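Local coordinates for protein protease Do-like 8, chloroplastic (Arabidopsis thaliana, PDB 4IC6) that probably cleaves proteins in the chloroplast thylakoid as an HtrA-type (Deg) serine endopeptidase of the peptidase S1C family, at residues A[77-82]-A[216-221]; A[117-122]-A[247-252]; A[125-130]-A[239-244]; A[177-182]-A[192-197]. The protein carries 1 engineered substitution. All coordinates share one frame; numbering follows the deposited sequence.

Contact 1. Residues A[77-82]-A[216-221]; sequences YIVTNY and IGINTA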
loop_
_atom_site.group_PDB
_atom_site.type_symbol
_atom_site.label_atom_id
_atom_site.label_comp_id
_atom_site.label_asym_id
_atom_site.label_seq_id
_atom_site.Cartn_x
_atom_site.Cartn_y
_atom_site.Cartn_z
ATOM N N TYR A 77 -39.792 -14.103 -9.507
ATOM C CA TYR A 77 -38.825 -13.152 -10.047
ATOM C C TYR A 77 -37.971 -12.567 -8.927
ATOM O O TYR A 77 -38.493 -12.097 -7.921
ATOM C CB TYR A 77 -39.515 -12.061 -10.870
ATOM C CG TYR A 77 -40.042 -12.587 -12.188
ATOM C CD1 TYR A 77 -39.171 -12.974 -13.200
ATOM C CD2 TYR A 77 -41.407 -12.720 -12.413
ATOM C CE1 TYR A 77 -39.648 -13.476 -14.409
ATOM C CE2 TYR A 77 -41.895 -13.216 -13.619
ATOM C CZ TYR A 77 -41.011 -13.589 -14.615
ATOM O OH TYR A 77 -41.489 -14.082 -15.812
ATOM N N ILE A 78 -36.656 -12.614 -9.117
ATOM C CA ILE A 78 -35.690 -12.175 -8.118
ATOM C C ILE A 78 -34.888 -11.022 -8.689
ATOM O O ILE A 78 -34.402 -11.122 -9.808
ATOM C CB ILE A 78 -34.687 -13.301 -7.775
ATOM C CG1 ILE A 78 -35.419 -14.552 -7.294
ATOM C CG2 ILE A 78 -33.675 -12.810 -6.734
ATOM C CD1 ILE A 78 -36.372 -14.293 -6.146
ATOM N N VAL A 79 -34.744 -9.937 -7.929
ATOM C CA VAL A 79 -33.962 -8.791 -8.392
ATOM C C VAL A 79 -32.661 -8.658 -7.601
ATOM O O VAL A 79 -32.654 -8.810 -6.371
ATOM C CB VAL A 79 -34.765 -7.480 -8.285
ATOM C CG1 VAL A 79 -33.880 -6.256 -8.602
ATOM C CG2 VAL A 79 -35.954 -7.524 -9.208
ATOM N N THR A 80 -31.560 -8.399 -8.310
ATOM C CA THR A 80 -30.248 -8.241 -7.671
ATOM C C THR A 80 -29.360 -7.321 -8.508
ATOM O O THR A 80 -29.788 -6.830 -9.555
ATOM C CB THR A 80 -29.551 -9.614 -7.502
ATOM O OG1 THR A 80 -28.419 -9.496 -6.626
ATOM C CG2 THR A 80 -29.097 -10.150 -8.859
ATOM N N ASN A 81 -28.129 -7.090 -8.060
ATOM C CA ASN A 81 -27.154 -6.407 -8.905
ATOM C C ASN A 81 -26.650 -7.323 -10.020
ATOM O O ASN A 81 -26.501 -8.541 -9.841
ATOM C CB ASN A 81 -25.933 -5.937 -8.110
ATOM C CG ASN A 81 -26.231 -4.762 -7.206
ATOM O OD1 ASN A 81 -25.923 -4.798 -6.015
ATOM N ND2 ASN A 81 -26.820 -3.711 -7.764
ATOM N N TYR A 82 -26.376 -6.714 -11.169
ATOM C CA TYR A 82 -25.670 -7.360 -12.257
ATOM C C TYR A 82 -24.376 -7.919 -11.664
ATOM O O TYR A 82 -24.000 -9.055 -11.922
ATOM C CB TYR A 82 -25.386 -6.320 -13.352
ATOM C CG TYR A 82 -24.693 -6.833 -14.608
ATOM C CD1 TYR A 82 -25.367 -6.890 -15.822
ATOM C CD2 TYR A 82 -23.353 -7.202 -14.591
ATOM C CE1 TYR A 82 -24.734 -7.337 -16.980
ATOM C CE2 TYR A 82 -22.717 -7.647 -15.739
ATOM C CZ TYR A 82 -23.417 -7.714 -16.930
ATOM O OH TYR A 82 -22.792 -8.162 -18.072
ATOM N N ILE A 216 -36.686 1.481 -1.262
ATOM C CA ILE A 216 -36.345 2.735 -1.910
ATOM C C ILE A 216 -35.098 2.601 -2.787
ATOM O O ILE A 216 -34.779 3.497 -3.558
ATOM C CB ILE A 216 -36.178 3.890 -0.894
ATOM C CG1 ILE A 216 -35.237 3.452 0.238
ATOM C CG2 ILE A 216 -37.556 4.291 -0.364
ATOM C CD1 ILE A 216 -34.658 4.587 1.036
ATOM N N GLY A 217 -34.400 1.469 -2.687
ATOM C CA GLY A 217 -33.262 1.243 -3.556
ATOM C C GLY A 217 -32.681 -0.145 -3.410
ATOM O O GLY A 217 -33.112 -0.911 -2.553
ATOM N N ILE A 218 -31.715 -0.474 -4.264
ATOM C CA ILE A 218 -30.924 -1.698 -4.130
ATOM C C ILE A 218 -29.480 -1.351 -3.740
ATOM O O ILE A 218 -28.767 -0.698 -4.516
ATOM C CB ILE A 218 -30.864 -2.479 -5.444
ATOM C CG1 ILE A 218 -32.267 -2.962 -5.851
ATOM C CG2 ILE A 218 -29.901 -3.676 -5.320
ATOM C CD1 ILE A 218 -32.818 -4.095 -4.999
ATOM N N ASN A 219 -29.064 -1.805 -2.555
ATOM C CA ASN A 219 -27.682 -1.633 -2.079
ATOM C C ASN A 219 -26.672 -2.053 -3.148
ATOM O O ASN A 219 -26.691 -3.199 -3.632
ATOM C CB ASN A 219 -27.434 -2.455 -0.798
ATOM C CG ASN A 219 -28.533 -2.295 0.229
ATOM O OD1 ASN A 219 -29.071 -1.215 0.400
ATOM N ND2 ASN A 219 -28.871 -3.383 0.923
ATOM N N THR A 220 -25.764 -1.148 -3.499
ATOM C CA THR A 220 -24.884 -1.416 -4.619
ATOM C C THR A 220 -23.407 -1.213 -4.314
ATOM O O THR A 220 -22.976 -0.110 -3.963
ATOM C CB THR A 220 -25.332 -0.594 -5.853
ATOM O OG1 THR A 220 -26.694 -0.946 -6.155
ATOM C CG2 THR A 220 -24.429 -0.856 -7.051
ATOM N N ALA A 221 -22.627 -2.285 -4.482
ATOM C CA ALA A 221 -21.201 -2.238 -4.198
ATOM C C ALA A 221 -20.502 -1.287 -5.173
ATOM O O ALA A 221 -20.846 -1.236 -6.355
ATOM C CB ALA A 221 -20.598 -3.622 -4.295
HETATM O O HOH W 1 -23.444 -4.910 -5.888
#
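Asn81, just past the end of strand 77-80, reaches with its carboxamide to residues 219-221, and almost all the close packing gathers at this one group. Its chi1 of -72° sets CG beside the backbone N, so that the amide crosses Thr220 obliquely. ND2 donates to Thr220 OG1 over 3.2 Å in a fairly straight bond (158° at the hydrogen), with the hydroxyl oxygen close to the amide plane. That hydroxyl passes its own proton back to the carbonyl of its strand, Thr220 OG1 lying 2.7 Å from Ile218 O. Since ND2 also donates to Asp126 O, the rotation of the amide is settled and OD1 is turned to the other side. There Asn81 OD1 stands only 3.0 Å from Asn219 O, an approach of two acceptors that brings no bond. A water compensates: it donates to Asn81 OD1 at 2.5 Å and accepts from Ala221 N at 3.1 Å. The apolar end is far looser. Val79 CG1 and Ile218 CD1 barely meet at 4.3 Å, and both side chains find further cover on helix 238-251, Val79 against Val245 and Ile218 against Val241. No backbone pairing joins the two segments. Asp126, a predicted charge-relay residue, lies next to Asn81, and Ala204, an engineered substitution at another such position, next to Ala221. The two segments belong to different six-stranded antiparallel barrels, the pair that makes up the chymotrypsin-like fold, with the catalytic triad in the cleft between them.

Contact 2. Residues A[117-122]-A[247-252]; sequences KLVGAD and QLIQFS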
loop_
_atom_site.group_PDB
_atom_site.type_symbol
_atom_site.label_atom_id
_atom_site.label_comp_id
_atom_site.label_asym_id
_atom_site.label_seq_id
_atom_site.Cartn_x
_atom_site.Cartn_y
_atom_site.Cartn_z
ATOM N N LYS A 117 -32.692 -19.101 -12.568
ATOM C CA LYS A 117 -32.505 -19.019 -14.015
ATOM C C LYS A 117 -32.460 -17.569 -14.430
ATOM O O LYS A 117 -33.208 -16.742 -13.897
ATOM C CB LYS A 117 -33.628 -19.750 -14.754
ATOM C CG LYS A 117 -33.727 -21.217 -14.367
ATOM C CD LYS A 117 -34.684 -21.990 -15.262
ATOM C CE LYS A 117 -34.510 -23.505 -15.062
ATOM N NZ LYS A 117 -35.565 -24.304 -15.759
ATOM N N LEU A 118 -31.577 -17.255 -15.373
ATOM C CA LEU A 118 -31.392 -15.866 -15.784
ATOM C C LEU A 118 -32.585 -15.388 -16.604
ATOM O O LEU A 118 -33.016 -16.059 -17.553
ATOM C CB LEU A 118 -30.105 -15.714 -16.597
ATOM C CG LEU A 118 -29.904 -14.372 -17.302
ATOM C CD1 LEU A 118 -29.717 -13.249 -16.284
ATOM C CD2 LEU A 118 -28.723 -14.461 -18.271
ATOM N N VAL A 119 -33.116 -14.232 -16.222
ATOM C CA VAL A 119 -34.222 -13.612 -16.937
ATOM C C VAL A 119 -33.699 -12.500 -17.838
ATOM O O VAL A 119 -33.992 -12.456 -19.030
ATOM C CB VAL A 119 -35.280 -13.065 -15.962
ATOM C CG1 VAL A 119 -36.373 -12.330 -16.725
ATOM C CG2 VAL A 119 -35.872 -14.219 -15.154
ATOM N N GLY A 120 -32.911 -11.594 -17.262
ATOM C CA GLY A 120 -32.220 -10.599 -18.051
ATOM C C GLY A 120 -31.313 -9.795 -17.144
ATOM O O GLY A 120 -31.432 -9.857 -15.926
ATOM N N ALA A 121 -30.383 -9.064 -17.738
ATOM C CA ALA A 121 -29.437 -8.288 -16.962
ATOM C C ALA A 121 -29.252 -6.960 -17.675
ATOM O O ALA A 121 -29.404 -6.890 -18.889
ATOM C CB ALA A 121 -28.119 -9.043 -16.875
ATOM N N ASP A 122 -28.944 -5.904 -16.929
ATOM C CA ASP A 122 -28.624 -4.616 -17.538
ATOM C C ASP A 122 -27.402 -4.018 -16.854
ATOM O O ASP A 122 -27.478 -3.540 -15.723
ATOM C CB ASP A 122 -29.810 -3.647 -17.447
ATOM C CG ASP A 122 -29.537 -2.315 -18.148
ATOM O OD1 ASP A 122 -29.249 -2.312 -19.368
ATOM O OD2 ASP A 122 -29.596 -1.258 -17.472
ATOM N N GLN A 247 -38.830 -4.415 -17.989
ATOM C CA GLN A 247 -38.190 -4.550 -19.304
ATOM C C GLN A 247 -37.345 -5.823 -19.367
ATOM O O GLN A 247 -37.393 -6.564 -20.350
ATOM C CB GLN A 247 -37.316 -3.321 -19.619
ATOM C CG GLN A 247 -38.073 -1.996 -19.674
ATOM C CD GLN A 247 -37.213 -0.844 -20.170
ATOM O OE1 GLN A 247 -36.795 0.022 -19.391
ATOM N NE2 GLN A 247 -36.948 -0.823 -21.472
ATOM N N LEU A 248 -36.569 -6.086 -18.321
ATOM C CA LEU A 248 -35.777 -7.318 -18.285
ATOM C C LEU A 248 -36.688 -8.544 -18.278
ATOM O O LEU A 248 -36.393 -9.553 -18.916
ATOM C CB LEU A 248 -34.812 -7.332 -17.082
ATOM C CG LEU A 248 -33.755 -6.211 -17.114
ATOM C CD1 LEU A 248 -32.857 -6.232 -15.868
ATOM C CD2 LEU A 248 -32.926 -6.286 -18.399
ATOM N N ILE A 249 -37.805 -8.462 -17.563
ATOM C CA ILE A 249 -38.705 -9.597 -17.511
ATOM C C ILE A 249 -39.347 -9.805 -18.879
ATOM O O ILE A 249 -39.452 -10.924 -19.350
ATOM C CB ILE A 249 -39.798 -9.430 -16.435
ATOM C CG1 ILE A 249 -39.179 -9.575 -15.041
ATOM C CG2 ILE A 249 -40.927 -10.464 -16.663
ATOM C CD1 ILE A 249 -40.115 -9.228 -13.920
ATOM N N GLN A 250 -39.746 -8.715 -19.523
ATOM C CA GLN A 250 -40.448 -8.804 -20.795
ATOM C C GLN A 250 -39.505 -9.106 -21.948
ATOM O O GLN A 250 -39.832 -9.914 -22.810
ATOM C CB GLN A 250 -41.234 -7.515 -21.071
ATOM N N PHE A 251 -38.336 -8.468 -21.944
ATOM C CA PHE A 251 -37.433 -8.480 -23.099
ATOM C C PHE A 251 -36.052 -9.102 -22.866
ATOM O O PHE A 251 -35.340 -9.398 -23.828
ATOM C CB PHE A 251 -37.259 -7.052 -23.639
ATOM C CG PHE A 251 -38.550 -6.396 -24.035
ATOM C CD1 PHE A 251 -39.287 -6.883 -25.106
ATOM C CD2 PHE A 251 -39.037 -5.307 -23.329
ATOM C CE1 PHE A 251 -40.480 -6.283 -25.465
ATOM C CE2 PHE A 251 -40.232 -4.702 -23.683
ATOM C CZ PHE A 251 -40.953 -5.185 -24.748
ATOM N N SER A 252 -35.680 -9.286 -21.601
ATOM C CA SER A 252 -34.370 -9.830 -21.223
ATOM C C SER A 252 -33.250 -8.793 -21.320
ATOM O O SER A 252 -32.123 -9.052 -20.893
ATOM C CB SER A 252 -34.004 -11.086 -22.033
ATOM O OG SER A 252 -33.281 -10.743 -23.207
#
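A classic beta bulge in strand 111-122, where Val119 and Gly120 both face Val129, receives the C-terminal end of helix 238-251, which packs on the outside of the N-terminal barrel. The short strand and helix axes pass 6.6 Å apart at 123°. At Gly120, which has no side chain, the two backbones are in direct contact: its CA lies 3.2 Å from Ser252 O. Ser252 is the first residue to leave the helix and has a positive phi of 78°. Its CB rests 3.3 Å from Val119 O, while its CA makes a CH...O contact with the same carbonyl oxygen. The hydroxyl is engaged within its own segment, Ser252 OG donating in the carbonyl plane to a lone pair of Phe251 O at 2.5 Å. Val119, the other bulge residue, has CG1 anti to its backbone N, and this methyl leans on the last turn of the helix, 3.5 Å from Leu248 O and 3.7 Å from Ile249 CA. Leu248 returns the contact farther along the strand: its branch spreads over the peptide planes, with CD2 3.6 Å from Ala121 O and CD1 near the carbonyl of Gly120. Asp122 closes the strand, its carboxylate bound through OD2 to Arg256 in a salt bridge and to the backbone N of Lys125. No hydrogen bond runs between strand and helix end, so between these two segments the contact rests on methyl groups laid on peptide groups, a CH...O contact and the close approach at glycine, an interface governed by shape more than by polarity.

Contact 3. Residues A[125-130]-A[239-244]; sequences KDLAVL and STVLKI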
loop_
_atom_site.group_PDB
_atom_site.type_symbol
_atom_site.label_atom_id
_atom_site.label_comp_id
_atom_site.label_asym_id
_atom_site.label_seq_id
_atom_site.Cartn_x
_atom_site.Cartn_y
_atom_site.Cartn_z
ATOM N N LYS A 125 -27.342 -0.133 -15.492
ATOM C CA LYS A 125 -27.956 0.149 -14.191
ATOM C C LYS A 125 -27.586 -0.867 -13.103
ATOM O O LYS A 125 -28.146 -0.829 -12.007
ATOM C CB LYS A 125 -29.482 0.270 -14.318
ATOM C CG LYS A 125 -29.952 1.399 -15.241
ATOM C CD LYS A 125 -29.469 2.764 -14.703
ATOM C CE LYS A 125 -30.177 3.935 -15.383
ATOM N NZ LYS A 125 -29.829 5.248 -14.732
ATOM N N ASP A 126 -26.634 -1.750 -13.407
ATOM C CA ASP A 126 -26.188 -2.790 -12.471
ATOM C C ASP A 126 -27.367 -3.540 -11.866
ATOM O O ASP A 126 -27.499 -3.628 -10.642
ATOM C CB ASP A 126 -25.336 -2.198 -11.330
ATOM C CG ASP A 126 -24.540 -3.263 -10.585
ATOM O OD1 ASP A 126 -24.724 -4.472 -10.882
ATOM O OD2 ASP A 126 -23.740 -2.893 -9.698
ATOM N N LEU A 127 -28.230 -4.077 -12.726
ATOM C CA LEU A 127 -29.362 -4.865 -12.264
ATOM C C LEU A 127 -29.480 -6.153 -13.045
ATOM O O LEU A 127 -29.197 -6.192 -14.245
ATOM C CB LEU A 127 -30.665 -4.076 -12.385
ATOM C CG LEU A 127 -30.723 -2.859 -11.465
ATOM C CD1 LEU A 127 -31.864 -1.935 -11.886
ATOM C CD2 LEU A 127 -30.876 -3.325 -10.017
ATOM N N ALA A 128 -29.894 -7.206 -12.350
ATOM C CA ALA A 128 -30.117 -8.512 -12.977
ATOM C C ALA A 128 -31.388 -9.091 -12.402
ATOM O O ALA A 128 -31.746 -8.802 -11.259
ATOM C CB ALA A 128 -28.947 -9.446 -12.712
ATOM N N VAL A 129 -32.076 -9.903 -13.199
ATOM C CA VAL A 129 -33.288 -10.545 -12.739
ATOM C C VAL A 129 -33.164 -12.056 -12.926
ATOM O O VAL A 129 -32.826 -12.522 -14.010
ATOM C CB VAL A 129 -34.516 -10.005 -13.505
ATOM C CG1 VAL A 129 -35.803 -10.691 -13.021
ATOM C CG2 VAL A 129 -34.622 -8.500 -13.322
ATOM N N LEU A 130 -33.408 -12.805 -11.853
ATOM C CA LEU A 130 -33.432 -14.263 -11.925
ATOM C C LEU A 130 -34.867 -14.753 -11.761
ATOM O O LEU A 130 -35.767 -13.992 -11.384
ATOM C CB LEU A 130 -32.541 -14.900 -10.856
ATOM C CG LEU A 130 -31.084 -14.437 -10.768
ATOM C CD1 LEU A 130 -30.348 -15.289 -9.751
ATOM C CD2 LEU A 130 -30.405 -14.535 -12.116
ATOM N N SER A 239 -37.036 3.979 -8.294
ATOM C CA SER A 239 -37.627 4.515 -9.518
ATOM C C SER A 239 -36.939 3.902 -10.726
ATOM O O SER A 239 -37.578 3.607 -11.728
ATOM C CB SER A 239 -37.518 6.036 -9.581
ATOM O OG SER A 239 -36.159 6.439 -9.606
ATOM N N THR A 240 -35.631 3.707 -10.623
ATOM C CA THR A 240 -34.898 3.037 -11.688
ATOM C C THR A 240 -35.256 1.553 -11.738
ATOM O O THR A 240 -35.590 1.022 -12.803
ATOM C CB THR A 240 -33.382 3.227 -11.521
ATOM O OG1 THR A 240 -33.081 4.614 -11.676
ATOM C CG2 THR A 240 -32.639 2.466 -12.587
ATOM N N VAL A 241 -35.209 0.894 -10.584
ATOM C CA VAL A 241 -35.551 -0.526 -10.510
ATOM C C VAL A 241 -36.948 -0.789 -11.078
ATOM O O VAL A 241 -37.171 -1.756 -11.802
ATOM C CB VAL A 241 -35.484 -1.034 -9.049
ATOM C CG1 VAL A 241 -35.819 -2.522 -8.969
ATOM C CG2 VAL A 241 -34.107 -0.746 -8.454
ATOM N N LEU A 242 -37.885 0.092 -10.755
ATOM C CA LEU A 242 -39.255 -0.032 -11.238
ATOM C C LEU A 242 -39.326 0.062 -12.754
ATOM O O LEU A 242 -40.212 -0.512 -13.389
ATOM C CB LEU A 242 -40.126 1.059 -10.624
ATOM C CG LEU A 242 -40.716 0.722 -9.263
ATOM C CD1 LEU A 242 -41.388 1.951 -8.672
ATOM C CD2 LEU A 242 -41.714 -0.421 -9.433
ATOM N N LYS A 243 -38.378 0.780 -13.339
ATOM C CA LYS A 243 -38.390 0.988 -14.781
ATOM C C LYS A 243 -37.666 -0.142 -15.496
ATOM O O LYS A 243 -38.113 -0.614 -16.536
ATOM C CB LYS A 243 -37.748 2.341 -15.117
ATOM C CG LYS A 243 -37.205 2.478 -16.537
ATOM C CD LYS A 243 -38.282 2.891 -17.540
ATOM C CE LYS A 243 -37.681 3.179 -18.921
ATOM N NZ LYS A 243 -38.711 3.666 -19.883
ATOM N N ILE A 244 -36.552 -0.586 -14.923
ATOM C CA ILE A 244 -35.686 -1.569 -15.578
ATOM C C ILE A 244 -36.195 -3.011 -15.472
ATOM O O ILE A 244 -36.147 -3.779 -16.436
ATOM C CB ILE A 244 -34.248 -1.504 -15.002
ATOM C CG1 ILE A 244 -33.672 -0.093 -15.186
ATOM C CG2 ILE A 244 -33.357 -2.560 -15.645
ATOM C CD1 ILE A 244 -33.545 0.334 -16.650
HETATM O O HOH W 2 -30.344 5.275 -11.982
#
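The turn that carries Asp126, predicted to belong to the charge relay system, and the start of strand 127-131 lie against helix 238-251. Asp126 itself makes no contact with residues 239-244, its carboxylate held by the backbone N of His83 through OD1 and by Ser183 OG through OD2; its neighbours on either side make the packing. Lys125 bends at chi2 (-61°) and lays its aliphatic chain across the helix surface at about a right angle to Thr240 and Ile244. The methyl of Thr240 sits under the middle of that chain, CG2 being 3.8 Å from Lys125 CD, while Ile244 CD1 meets Lys125 CG at 4.0 Å. With CG2 anti to its backbone N, Thr240 holds OG1 apart from this apolar patch, and a water there bridges the polar ends, 2.8 Å from Lys125 NZ, which donates to it, and 2.8 Å from Thr240 OG1. Asp126 and Leu127 together face Asp122 in a G1 beta bulge, with Asp126 in the left-handed helical region, and Leu127 points toward the helix. Leu127 makes the deeper contact: its CD1 comes obliquely against the branch of Ile244, 3.9 Å from CB, and touches Val241 CG2 at 4.3 Å.

Contact 4. Residues A[177-182]-A[192-197]; sequences LNRDIF and GIQTDA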
loop_
_atom_site.group_PDB
_atom_site.type_symbol
_atom_site.label_atom_id
_atom_site.label_comp_id
_atom_site.label_asym_id
_atom_site.label_seq_id
_atom_site.Cartn_x
_atom_site.Cartn_y
_atom_site.Cartn_z
ATOM N N LEU A 177 -28.711 12.749 -2.720
ATOM C CA LEU A 177 -29.602 12.241 -3.747
ATOM C C LEU A 177 -28.996 12.545 -5.095
ATOM O O LEU A 177 -28.200 13.476 -5.227
ATOM C CB LEU A 177 -30.993 12.879 -3.617
ATOM C CG LEU A 177 -32.168 12.203 -2.904
ATOM C CD1 LEU A 177 -31.859 10.801 -2.356
ATOM C CD2 LEU A 177 -32.792 13.120 -1.849
ATOM N N ASN A 178 -29.361 11.748 -6.090
ATOM C CA ASN A 178 -28.905 11.964 -7.454
ATOM C C ASN A 178 -27.376 11.993 -7.575
ATOM O O ASN A 178 -26.817 12.846 -8.259
ATOM C CB ASN A 178 -29.535 13.248 -8.017
ATOM C CG ASN A 178 -31.070 13.185 -8.059
ATOM O OD1 ASN A 178 -31.660 12.235 -8.598
ATOM N ND2 ASN A 178 -31.721 14.191 -7.475
ATOM N N ARG A 179 -26.709 11.035 -6.930
ATOM C CA ARG A 179 -25.247 10.956 -6.927
ATOM C C ARG A 179 -24.756 9.804 -7.793
ATOM O O ARG A 179 -25.415 8.763 -7.878
ATOM C CB ARG A 179 -24.747 10.762 -5.478
ATOM C CG ARG A 179 -24.538 12.071 -4.698
ATOM C CD ARG A 179 -23.063 12.559 -4.826
ATOM N NE ARG A 179 -22.746 13.739 -4.010
ATOM C CZ ARG A 179 -23.543 14.800 -3.956
ATOM N NH1 ARG A 179 -24.671 14.793 -4.653
ATOM N NH2 ARG A 179 -23.226 15.866 -3.227
ATOM N N ASP A 180 -23.600 9.967 -8.429
ATOM C CA ASP A 180 -23.075 8.878 -9.263
ATOM C C ASP A 180 -22.652 7.676 -8.429
ATOM O O ASP A 180 -22.001 7.825 -7.392
ATOM C CB ASP A 180 -21.893 9.346 -10.108
ATOM C CG ASP A 180 -22.305 10.316 -11.192
ATOM O OD1 ASP A 180 -23.516 10.365 -11.498
ATOM O OD2 ASP A 180 -21.420 11.022 -11.723
ATOM N N ILE A 181 -22.999 6.483 -8.891
ATOM C CA ILE A 181 -22.613 5.261 -8.214
ATOM C C ILE A 181 -21.500 4.627 -9.007
ATOM O O ILE A 181 -21.705 4.202 -10.153
ATOM C CB ILE A 181 -23.786 4.260 -8.188
ATOM C CG1 ILE A 181 -25.025 4.908 -7.561
ATOM C CG2 ILE A 181 -23.392 2.973 -7.456
ATOM C CD1 ILE A 181 -26.183 3.916 -7.342
ATOM N N PHE A 182 -20.313 4.538 -8.415
ATOM C CA PHE A 182 -19.184 3.948 -9.129
ATOM C C PHE A 182 -19.169 2.444 -8.929
ATOM O O PHE A 182 -18.326 1.886 -8.218
ATOM C CB PHE A 182 -17.885 4.637 -8.712
ATOM C CG PHE A 182 -17.882 6.097 -9.042
ATOM C CD1 PHE A 182 -17.926 6.516 -10.362
ATOM C CD2 PHE A 182 -17.873 7.053 -8.038
ATOM C CE1 PHE A 182 -17.947 7.877 -10.678
ATOM C CE2 PHE A 182 -17.896 8.409 -8.343
ATOM C CZ PHE A 182 -17.929 8.822 -9.666
ATOM N N GLY A 192 -28.187 8.026 -8.416
ATOM C CA GLY A 192 -28.183 7.148 -7.253
ATOM C C GLY A 192 -28.495 7.803 -5.918
ATOM O O GLY A 192 -28.421 9.029 -5.755
ATOM N N ILE A 193 -28.841 6.970 -4.940
ATOM C CA ILE A 193 -29.051 7.435 -3.584
ATOM C C ILE A 193 -27.763 7.253 -2.795
ATOM O O ILE A 193 -27.123 6.204 -2.885
ATOM C CB ILE A 193 -30.136 6.603 -2.885
ATOM C CG1 ILE A 193 -31.490 6.791 -3.580
ATOM C CG2 ILE A 193 -30.215 6.945 -1.394
ATOM C CD1 ILE A 193 -32.527 5.705 -3.163
ATOM N N GLN A 194 -27.379 8.271 -2.026
ATOM C CA GLN A 194 -26.274 8.115 -1.077
ATOM C C GLN A 194 -26.815 7.936 0.343
ATOM O O GLN A 194 -27.698 8.671 0.778
ATOM C CB GLN A 194 -25.309 9.318 -1.130
ATOM C CG GLN A 194 -24.028 9.116 -0.331
ATOM C CD GLN A 194 -23.096 10.323 -0.457
ATOM O OE1 GLN A 194 -22.350 10.442 -1.427
ATOM N NE2 GLN A 194 -23.148 11.219 0.517
ATOM N N THR A 195 -26.264 6.986 1.090
ATOM C CA THR A 195 -26.686 6.803 2.487
ATOM C C THR A 195 -25.447 6.676 3.353
ATOM O O THR A 195 -24.380 6.332 2.847
ATOM C CB THR A 195 -27.540 5.506 2.657
ATOM O OG1 THR A 195 -27.862 5.306 4.042
ATOM C CG2 THR A 195 -26.768 4.314 2.163
ATOM N N ASP A 196 -25.573 6.978 4.644
ATOM C CA ASP A 196 -24.481 6.695 5.557
ATOM C C ASP A 196 -24.675 5.388 6.335
ATOM O O ASP A 196 -23.884 5.086 7.226
ATOM C CB ASP A 196 -24.080 7.903 6.450
ATOM C CG ASP A 196 -25.092 8.233 7.547
ATOM O OD1 ASP A 196 -26.143 7.558 7.664
ATOM O OD2 ASP A 196 -24.821 9.208 8.336
ATOM N N ALA A 197 -25.714 4.615 6.002
ATOM C CA ALA A 197 -25.726 3.192 6.378
ATOM C C ALA A 197 -24.586 2.493 5.647
ATOM O O ALA A 197 -24.360 2.737 4.466
ATOM C CB ALA A 197 -27.078 2.519 6.027
#
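Gly192 O is held by one true hydrogen bond, from Arg179 N at 2.9 Å, which is nearly straight (169°) and falls in the carbonyl plane on a lone pair. A second amide crowds the same oxygen: Asn178 N is also 2.9 Å from Gly192 O, but its angle is too poor for a bond. The pair is completed in the opposite sense, Gly192 N donating to Arg179 O at 2.9 Å from above the carbonyl plane in a more bent bond. Arg179 and Gly192 thus form a single antiparallel hydrogen-bonded bridge, beyond which the short strands diverge, crossing at 86°. Two consecutive residues facing one partner, Asn178 and Arg179 opposite Gly192, make a G1 beta bulge at the corner where the chain leaves strand 168-176 of the C-terminal barrel and begins the hairpin of strands 179-182 and 188-189. Gly192 offers no side chain, and Ile181 takes the ground beside it, CD1 reaching to 3.8 Å from Gly192 CA. At the corner Leu177 has an eclipsed second torsion (chi2 -2°), which brings CD1 back to 4.2 Å from Ile193 CG1. Arg179, bent at chi2, crosses Gln194 obliquely with guanidinium and amide planes steeply inclined; the nearest approach, Arg179 CD to Gln194 OE1 at 4.1 Å, is mere packing. The strongest polar partners of both lie outside the two segments: Gln194 NE2 bonds to Ser175 OG, and Arg179 NH1 forms a salt bridge with Asp166 of the second subunit.

From the N terminus the chain lays down the first segments of contacts 1, 2 and 3 in the N-terminal barrel, on strands 77-80, 111-122 and 127-131, the last being the sheet neighbour of both others. In the C-terminal barrel it leaves strand 168-176 for a hairpin, where contact 4 opens at 177-182 and closes soon after at 192-197, a short loop within all the others that ties the hairpin to the barrel. Residues 216-221 next close contact 1 and join barrel to barrel. Helix 238-251 returns to the first barrel, closing contact 3 and then, farther along, contact 2. Contact 3 therefore nests in contact 2, whereas contact 1 crosses both.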